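Local coordinates for protein aminotransferase class-III (Sphaerobacter thermophilus DSM 20745, PDB 6K8H) that is a class-III aminotransferase, also named an omega-transaminase, of the PLP-dependent aminotransferase clan, at residues B[129-134]-B[277-282]; B[120-125]-B[298-303]. One frame throughout, in Å; residues are numbered along the deposited sequence.

Contact 1: residues B[129-134]-B[277-282]; sequences EAVMMA and LTAMGK. With PLR ((5-hydroxy-4,6-dimethylpyridin-3-yl)methyl dihydrogen phosphate), chain D.
A130, V131 and A134 of helix 129-134 lie over A279 and L277 of strand 277-281. The helix runs nearly antiparallel to the strand, at 164° between their directions, and their axes come within 7.3 Å. Small residues on both sides allow this close approach.

The apolar contacts are made by methyl groups. A279 CB points toward the helix and meets V131 CG2 at 3.8 Å and A130 CB at 4.1 Å. CG1 of V131 is anti to the backbone N (chi1 172°). This leaves CG2 beside that nitrogen, where it reaches A279. One helical turn after A130, A134 CB meets the CD1 branch of L277 at 4.2 Å.

Methyl groups also touch backbone carbonyls. L277 CD1 sits 3.6 Å from A134 O, and A130 CB lies 3.6 Å from M280 O. No hydrogen bond joins the two segments. The strand finds its backbone partners within the sheet instead, at F254 and G294 among others.

The covalent contact is to the ligand. K282, next after G281, is bonded through NZ to C4A of (5-hydroxy-4,6-dimethylpyridin-3-yl)methyl dihydrogen phosphate. Its chain is extended as far as CE, then bends at chi4 (83°) to bring NZ to C4A. G127 N and T128 OG1, at the start of helix 127-142, hydrogen-bond the same ligand, as does T317 OG1 of the second subunit.

A helix packed on the central sheet, with the ligand-linked lysine close to the sheet, is characteristic of the large domain of fold-type I PLP-dependent enzymes.

Contact 2: residues B[120-125]-B[298-303]; sequences QVRFTN and EVMSVF
M300 and R122 bury the most surface here, with Q120 next. M300, on helix 297-300, projects toward strand 120-124. Its chain bends at chi2 and again at chi3 (-66°), and the second bend lays CE against the strand. CE packs 3.9 Å from R122 N and 4.0 Å from R122 CG. It also lies close to V121 C, so the methyl covers strand backbone as well as side chain.

R122 continues past this methyl to F303. Its CD sits over one face of the F303 ring, 3.8 Å from the ring centroid and 29° off the normal. This is a CH-pi contact. CD is nearest to the CG end of the ring, at 3.4 Å from F303 CG. The guanidinium runs on past the CG end toward F303 CB, its plane tilted 20° from the ring plane. NH1 is 3.6 Å from F303 CB. The polar end is held outside the two segments: NE is hydrogen-bonded to H314 ND1, and NH2 to N34 OD1 of the second subunit.

The Q120 and M300 side chains run alongside one another with opposite headings. OE1 of Q120 comes to 3.8 Å from M300 CB, and Q120 O lies at 3.8 Å from M300 CG. R27 of the second subunit packs on Q120.

No hydrogen bond or salt bridge crosses between the segments. The methylene part of R122 serves as an apolar surface for M300 and F303, while its charged end is hydrogen-bonded to H314 and across the dimer interface. One arginine thus joins an apolar contact within the chain to polar contacts across the subunit interface.

In the fold
The centres of contacts 1 and 2 are 10 Å apart. Along the chain the order is 120-125, 129-134, 277-282, 298-303, so contact 1 is nested within the loop closed by contact 2. Both reach the same seven-stranded mixed sheet. Strand 120-124 is its outermost strand within this chain, and strand 291-295 separates it from strand 277-281. Helix 127-142 follows strand 120-124 directly. The contacts also touch: F303 CZ meets M133 O, and M300 SD meets L277 CD2. Both have neighbours in the second subunit. The ligand site at contact 1 and strand 120-124 at contact 2 thus belong to one packed region beside the dimer interface.

Contact 1: residues B[129-134]-B[277-282]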
loop_
_atom_site.group_PDB
_atom_site.type_symbol
_atom_site.label_atom_id
_atom_site.label_comp_id
_atom_site.label_asym_id
_atom_site.label_seq_id
_atom_site.Cartn_x
_atom_site.Cartn_y
_atom_site.Cartn_z
ATOM N N GLU B 129 -4.444 -0.037 2.550
ATOM C CA GLU B 129 -3.732 0.471 3.717
ATOM C C GLU B 129 -4.602 1.434 4.508
ATOM O O GLU B 129 -4.569 1.439 5.740
ATOM C CB GLU B 129 -2.421 1.161 3.300
ATOM C CG GLU B 129 -1.259 0.213 2.989
ATOM C CD GLU B 129 0.111 0.929 2.903
ATOM O OE1 GLU B 129 0.170 2.182 2.937
ATOM O OE2 GLU B 129 1.136 0.221 2.795
ATOM N N ALA B 130 -5.373 2.272 3.817
ATOM C CA ALA B 130 -6.253 3.204 4.516
ATOM C C ALA B 130 -7.260 2.458 5.383
ATOM O O ALA B 130 -7.455 2.792 6.559
ATOM C CB ALA B 130 -6.967 4.096 3.500
ATOM N N VAL B 131 -7.893 1.426 4.820
ATOM C CA VAL B 131 -8.862 0.628 5.573
ATOM C C VAL B 131 -8.182 -0.055 6.753
ATOM O O VAL B 131 -8.715 -0.084 7.873
ATOM C CB VAL B 131 -9.544 -0.395 4.643
ATOM C CG1 VAL B 131 -10.418 -1.369 5.435
ATOM C CG2 VAL B 131 -10.384 0.339 3.571
ATOM N N MET B 132 -6.999 -0.629 6.518
ATOM C CA MET B 132 -6.276 -1.278 7.605
ATOM C C MET B 132 -5.985 -0.292 8.729
ATOM O O MET B 132 -6.217 -0.587 9.902
ATOM C CB MET B 132 -4.974 -1.886 7.084
ATOM C CG MET B 132 -4.092 -2.426 8.197
ATOM S SD MET B 132 -2.624 -3.267 7.551
ATOM C CE MET B 132 -1.475 -1.902 7.335
ATOM N N MET B 133 -5.494 0.900 8.384
ATOM C CA MET B 133 -5.097 1.844 9.423
ATOM C C MET B 133 -6.309 2.426 10.131
ATOM O O MET B 133 -6.213 2.777 11.309
ATOM C CB MET B 133 -4.227 2.959 8.843
ATOM C CG MET B 133 -2.838 2.502 8.369
ATOM S SD MET B 133 -1.935 1.397 9.486
ATOM C CE MET B 133 -1.913 2.408 10.976
ATOM N N ALA B 134 -7.459 2.495 9.456
ATOM C CA ALA B 134 -8.690 2.892 10.141
ATOM C C ALA B 134 -9.094 1.851 11.172
ATOM O O ALA B 134 -9.440 2.187 12.314
ATOM C CB ALA B 134 -9.821 3.088 9.128
ATOM N N LEU B 277 -14.556 7.792 11.313
ATOM C CA LEU B 277 -13.428 7.735 10.396
ATOM C C LEU B 277 -13.936 7.478 8.990
ATOM O O LEU B 277 -15.013 6.914 8.788
ATOM C CB LEU B 277 -12.419 6.630 10.758
ATOM C CG LEU B 277 -11.686 6.748 12.098
ATOM C CD1 LEU B 277 -10.830 5.525 12.337
ATOM C CD2 LEU B 277 -10.847 8.018 12.190
ATOM N N THR B 278 -13.125 7.883 8.019
ATOM C CA THR B 278 -13.342 7.611 6.606
ATOM C C THR B 278 -12.031 7.130 5.997
ATOM O O THR B 278 -10.979 7.744 6.212
ATOM C CB THR B 278 -13.839 8.850 5.861
ATOM O OG1 THR B 278 -15.020 9.360 6.489
ATOM C CG2 THR B 278 -14.193 8.487 4.432
ATOM N N ALA B 279 -12.099 6.020 5.260
ATOM C CA ALA B 279 -11.024 5.544 4.404
ATOM C C ALA B 279 -11.273 6.036 2.982
ATOM O O ALA B 279 -12.412 6.045 2.509
ATOM C CB ALA B 279 -10.930 4.013 4.423
ATOM N N MET B 280 -10.204 6.490 2.325
ATOM C CA MET B 280 -10.264 7.083 0.996
ATOM C C MET B 280 -9.066 6.600 0.197
ATOM O O MET B 280 -8.090 6.085 0.750
ATOM C CB MET B 280 -10.249 8.622 1.065
ATOM C CG MET B 280 -11.341 9.221 1.934
ATOM S SD MET B 280 -10.960 10.903 2.482
ATOM C CE MET B 280 -10.060 10.565 4.007
ATOM N N GLY B 281 -9.131 6.816 -1.107
ATOM C CA GLY B 281 -8.056 6.467 -2.017
ATOM C C GLY B 281 -8.469 6.823 -3.427
ATOM O O GLY B 281 -9.279 7.735 -3.610
ATOM N N LYS B 282 -7.921 6.115 -4.421
ATOM C CA LYS B 282 -8.296 6.271 -5.828
ATOM C C LYS B 282 -8.222 7.728 -6.309
ATOM O O LYS B 282 -7.114 8.230 -6.577
ATOM C CB LYS B 282 -9.681 5.642 -6.043
ATOM C CG LYS B 282 -9.663 4.108 -5.830
ATOM C CD LYS B 282 -10.928 3.399 -6.319
ATOM C CE LYS B 282 -10.695 1.887 -6.587
ATOM N NZ LYS B 282 -10.782 1.020 -5.361
HETATM N N1 PLR D . -12.348 -0.034 -0.571
HETATM C C2 PLR D . -13.111 0.036 -1.655
HETATM C C2A PLR D . -14.565 0.343 -1.504
HETATM C C3 PLR D . -12.551 -0.155 -2.926
HETATM O O3 PLR D . -13.354 -0.066 -4.005
HETATM C C4 PLR D . -11.175 -0.433 -3.045
HETATM C C4A PLR D . -10.578 -0.626 -4.368
HETATM C C5 PLR D . -10.399 -0.491 -1.883
HETATM C C6 PLR D . -11.032 -0.305 -0.684
HETATM C C5A PLR D . -8.928 -0.808 -1.931
HETATM O O4P PLR D . -8.088 0.239 -2.506
HETATM P P PLR D . -6.692 -0.164 -3.196
HETATM O O1P PLR D . -5.955 -0.951 -2.162
HETATM O O2P PLR D . -7.038 -0.985 -4.384
HETATM O O3P PLR D . -6.010 1.116 -3.560
#

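Contact 2: residues B[120-125]-B[298-303]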
loop_
_atom_site.group_PDB
_atom_site.type_symbol
_atom_site.label_atom_id
_atom_site.label_comp_id
_atom_site.label_asym_id
_atom_site.label_seq_id
_atom_site.Cartn_x
_atom_site.Cartn_y
_atom_site.Cartn_z
ATOM N N GLN B 120 -8.946 15.787 10.768
ATOM C CA GLN B 120 -7.548 15.499 10.473
ATOM C C GLN B 120 -7.458 14.263 9.589
ATOM O O GLN B 120 -8.346 13.406 9.610
ATOM C CB GLN B 120 -6.720 15.263 11.749
ATOM C CG GLN B 120 -6.647 16.478 12.684
ATOM C CD GLN B 120 -5.999 16.153 14.009
ATOM O OE1 GLN B 120 -6.006 15.008 14.454
ATOM N NE2 GLN B 120 -5.432 17.163 14.650
ATOM N N VAL B 121 -6.374 14.177 8.808
ATOM C CA VAL B 121 -6.136 13.044 7.921
ATOM C C VAL B 121 -4.689 12.585 8.051
ATOM O O VAL B 121 -3.830 13.300 8.573
ATOM C CB VAL B 121 -6.458 13.358 6.434
ATOM C CG1 VAL B 121 -7.848 13.950 6.289
ATOM C CG2 VAL B 121 -5.411 14.285 5.842
ATOM N N ARG B 122 -4.449 11.354 7.590
ATOM C CA ARG B 122 -3.132 10.780 7.330
ATOM C C ARG B 122 -3.187 10.051 5.992
ATOM O O ARG B 122 -4.199 9.419 5.667
ATOM C CB ARG B 122 -2.705 9.792 8.426
ATOM C CG ARG B 122 -2.335 10.424 9.755
ATOM C CD ARG B 122 -1.964 9.370 10.776
ATOM N NE ARG B 122 -0.586 8.877 10.659
ATOM C CZ ARG B 122 0.462 9.412 11.288
ATOM N NH1 ARG B 122 0.301 10.468 12.066
ATOM N NH2 ARG B 122 1.676 8.891 11.151
ATOM N N PHE B 123 -2.093 10.110 5.233
ATOM C CA PHE B 123 -2.024 9.480 3.922
ATOM C C PHE B 123 -1.312 8.134 4.003
ATOM O O PHE B 123 -0.385 7.943 4.804
ATOM C CB PHE B 123 -1.315 10.394 2.920
ATOM C CG PHE B 123 -2.015 11.702 2.723
ATOM C CD1 PHE B 123 -3.111 11.787 1.880
ATOM C CD2 PHE B 123 -1.618 12.829 3.420
ATOM C CE1 PHE B 123 -3.784 12.980 1.713
ATOM C CE2 PHE B 123 -2.290 14.033 3.260
ATOM C CZ PHE B 123 -3.376 14.106 2.411
ATOM N N THR B 124 -1.781 7.195 3.182
ATOM C CA THR B 124 -1.208 5.866 3.042
ATOM C C THR B 124 -0.907 5.638 1.564
ATOM O O THR B 124 -1.062 6.559 0.754
ATOM C CB THR B 124 -2.173 4.804 3.561
ATOM O OG1 THR B 124 -3.315 4.770 2.700
ATOM C CG2 THR B 124 -2.630 5.121 5.000
ATOM N N ASN B 125 -0.509 4.422 1.195
ATOM C CA ASN B 125 -0.137 4.136 -0.183
ATOM C C ASN B 125 -1.179 3.322 -0.940
ATOM O O ASN B 125 -0.934 2.949 -2.098
ATOM C CB ASN B 125 1.224 3.444 -0.209
ATOM C CG ASN B 125 2.263 4.262 0.505
ATOM O OD1 ASN B 125 2.670 5.309 0.005
ATOM N ND2 ASN B 125 2.637 3.845 1.710
ATOM N N GLU B 298 -10.548 13.639 17.731
ATOM C CA GLU B 298 -10.643 12.760 18.893
ATOM C C GLU B 298 -10.116 11.360 18.582
ATOM O O GLU B 298 -9.286 10.818 19.322
ATOM C CB GLU B 298 -12.091 12.709 19.388
ATOM C CG GLU B 298 -12.413 11.579 20.353
ATOM C CD GLU B 298 -11.887 11.800 21.777
ATOM O OE1 GLU B 298 -11.324 12.885 22.056
ATOM O OE2 GLU B 298 -12.037 10.879 22.618
ATOM N N VAL B 299 -10.584 10.753 17.489
ATOM C CA VAL B 299 -10.144 9.396 17.187
ATOM C C VAL B 299 -8.768 9.407 16.535
ATOM O O VAL B 299 -7.905 8.584 16.867
ATOM C CB VAL B 299 -11.182 8.670 16.307
ATOM C CG1 VAL B 299 -10.703 7.269 15.978
ATOM C CG2 VAL B 299 -12.543 8.635 16.991
ATOM N N MET B 300 -8.526 10.349 15.624
ATOM C CA MET B 300 -7.234 10.393 14.958
ATOM C C MET B 300 -6.086 10.658 15.926
ATOM O O MET B 300 -4.932 10.425 15.558
ATOM C CB MET B 300 -7.256 11.446 13.845
ATOM C CG MET B 300 -8.211 11.112 12.698
ATOM S SD MET B 300 -7.584 9.758 11.699
ATOM C CE MET B 300 -6.141 10.573 11.009
ATOM N N SER B 301 -6.370 11.102 17.158
ATOM C CA SER B 301 -5.301 11.357 18.124
ATOM C C SER B 301 -4.497 10.109 18.484
ATOM O O SER B 301 -3.394 10.242 19.023
ATOM C CB SER B 301 -5.879 11.980 19.395
ATOM O OG SER B 301 -6.715 11.050 20.047
ATOM N N VAL B 302 -5.001 8.905 18.195
ATOM C CA VAL B 302 -4.206 7.697 18.429
ATOM C C VAL B 302 -2.916 7.714 17.615
ATOM O O VAL B 302 -1.967 6.993 17.941
ATOM C CB VAL B 302 -5.026 6.418 18.127
ATOM C CG1 VAL B 302 -6.296 6.404 18.959
ATOM C CG2 VAL B 302 -5.357 6.307 16.633
ATOM N N PHE B 303 -2.862 8.521 16.551
ATOM C CA PHE B 303 -1.684 8.632 15.699
ATOM C C PHE B 303 -0.725 9.750 16.109
ATOM O O PHE B 303 0.397 9.808 15.589
ATOM C CB PHE B 303 -2.112 8.898 14.259
ATOM C CG PHE B 303 -2.865 7.775 13.624
ATOM C CD1 PHE B 303 -2.259 6.546 13.402
ATOM C CD2 PHE B 303 -4.174 7.959 13.207
ATOM C CE1 PHE B 303 -2.958 5.520 12.792
ATOM C CE2 PHE B 303 -4.874 6.935 12.592
ATOM C CZ PHE B 303 -4.262 5.715 12.388
#